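Local coordinates for protein putative platelet activating factor (Streptococcus pneumoniae, PDB 2HSJ) that probably hydrolyses ester bonds as a GDSL-like lipase/acylhydrolase, at the interface of chains A and B. Sequence-based numbering; all coordinates share one arbitrary frame. Chains: chain A/B, Putative platelet activating factor.

The interface of chains A and B. Residues chain A 53, 199-200, 203; chain B 23, 26-27, 30.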
loop_
_atom_site.group_PDB
_atom_site.type_symbol
_atom_site.label_atom_id
_atom_site.label_comp_id
_atom_site.label_asym_id
_atom_site.label_seq_id
_atom_site.Cartn_x
_atom_site.Cartn_y
_atom_site.Cartn_z
ATOM N N LEU A 53 9.570 5.451 3.813
ATOM C CA LEU A 53 9.447 6.833 3.310
ATOM C C LEU A 53 8.917 6.995 1.895
ATOM O O LEU A 53 8.309 8.062 1.606
ATOM C CB LEU A 53 10.748 7.623 3.485
ATOM C CG LEU A 53 11.149 7.780 4.952
ATOM C CD1 LEU A 53 12.488 8.506 5.037
ATOM C CD2 LEU A 53 10.112 8.553 5.783
ATOM N N ILE A 199 15.971 11.239 10.530
ATOM C CA ILE A 199 14.759 10.902 9.784
ATOM C C ILE A 199 14.138 12.177 9.150
ATOM O O ILE A 199 13.626 12.100 8.034
ATOM C CB ILE A 199 13.748 10.109 10.674
ATOM C CG1 ILE A 199 14.311 8.706 10.942
ATOM C CG2 ILE A 199 12.381 10.047 10.053
ATOM C CD1 ILE A 199 14.607 7.908 9.672
ATOM N N ALA A 200 14.168 13.326 9.849
ATOM C CA ALA A 200 13.693 14.556 9.206
ATOM C C ALA A 200 14.473 14.794 7.912
ATOM O O ALA A 200 13.901 15.248 6.910
ATOM C CB ALA A 200 13.822 15.761 10.126
ATOM N N GLN A 203 13.333 12.378 5.301
ATOM C CA GLN A 203 12.009 12.739 4.796
ATOM C C GLN A 203 12.154 13.903 3.796
ATOM O O GLN A 203 11.477 13.930 2.771
ATOM C CB GLN A 203 11.096 13.123 5.948
ATOM C CG GLN A 203 9.702 13.487 5.492
ATOM C CD GLN A 203 8.831 13.933 6.655
ATOM O OE1 GLN A 203 9.254 14.750 7.492
ATOM N NE2 GLN A 203 7.613 13.379 6.727
ATOM N N LYS B 23 15.523 6.555 15.628
ATOM C CA LYS B 23 15.124 6.424 14.227
ATOM C C LYS B 23 13.729 5.797 14.148
ATOM O O LYS B 23 12.828 6.330 13.479
ATOM C CB LYS B 23 16.143 5.543 13.511
ATOM C CG LYS B 23 15.916 5.397 11.994
ATOM C CD LYS B 23 16.829 4.391 11.347
ATOM C CE LYS B 23 16.795 4.506 9.814
ATOM N NZ LYS B 23 17.602 3.399 9.155
ATOM N N HIS B 26 10.761 8.032 15.340
ATOM C CA HIS B 26 10.335 9.045 14.385
ATOM C C HIS B 26 9.642 8.399 13.173
ATOM O O HIS B 26 8.611 8.884 12.707
ATOM C CB HIS B 26 11.514 9.895 13.927
ATOM C CG HIS B 26 11.112 11.169 13.229
ATOM N ND1 HIS B 26 11.985 12.224 13.096
ATOM C CD2 HIS B 26 9.938 11.591 12.680
ATOM C CE1 HIS B 26 11.405 13.212 12.430
ATOM N NE2 HIS B 26 10.159 12.855 12.167
ATOM N N LEU B 27 10.179 7.272 12.677
ATOM C CA LEU B 27 9.506 6.611 11.570
ATOM C C LEU B 27 8.111 6.146 11.933
ATOM O O LEU B 27 7.200 6.122 11.075
ATOM C CB LEU B 27 10.313 5.401 11.094
ATOM C CG LEU B 27 11.504 5.711 10.215
ATOM C CD1 LEU B 27 12.251 4.377 9.978
ATOM C CD2 LEU B 27 11.086 6.353 8.896
ATOM N N ILE B 30 5.903 9.066 10.952
ATOM C CA ILE B 30 5.852 9.601 9.596
ATOM C C ILE B 30 5.862 8.529 8.495
ATOM O O ILE B 30 5.765 8.857 7.318
ATOM C CB ILE B 30 6.962 10.655 9.314
ATOM C CG1 ILE B 30 8.375 10.030 9.232
ATOM C CG2 ILE B 30 6.886 11.817 10.353
ATOM C CD1 ILE B 30 9.401 10.976 8.576
HETATM O O HOH W 1 6.785 10.839 5.455
HETATM O O HOH W 2 14.592 13.626 12.819
HETATM O O HOH W 3 9.152 14.792 10.445
#
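A:Ile199 inserts its side chain among B:Lys23, B:His26, B:Leu27 and B:Ile30. A:Ile199 CB lies 3.7 Å from ND1 of the B:His26 imidazole. A:Ile199 CG2, anti to the backbone N, sits over one face of the B:His26 ring, 3.7 Å from the centroid and nearer its CG and ND1 side, a CH-pi contact. The same methyl, A:Ile199 CG2, packs tightly against B:Ile30 CD1, at 3.5 Å. The other branch starts beside the backbone N (chi1 -70°). Its CG1 meets the carbonyl O and CG of B:Lys23. At the tip, A:Ile199 CD1 reaches B:Lys23 CG at 3.7 Å and also touches B:Leu27 CG, and the isoleucine crosses both side chains at about a right angle.

B:Ile30 CD1 is a second hub, meeting A:Leu53 CD2 at 3.8 Å and the amide carbon CD of extended A:Gln203 at 3.6 Å.

Waters frame this apolar core. Two lie in the plane of the B:His26 ring, at its edge. Water 2 joins ND1 to the backbone N of A:Ala200. Water 3, its O 2.8 Å from B:His26 NE2, joins it to A:Gln203 OE1. Together they should limit rotation of the imidazole. Water 1 links A:Gln203 NE2 to the carbonyl O of B:Ile30.

The patch sets the start of helix 199-213 and the short helix 50-54 of chain A against the C-terminal end of helix 3-30 of chain B. A twin repeats it in the two-fold A/B pairing, within a four-copy assembly that may not be the biological form.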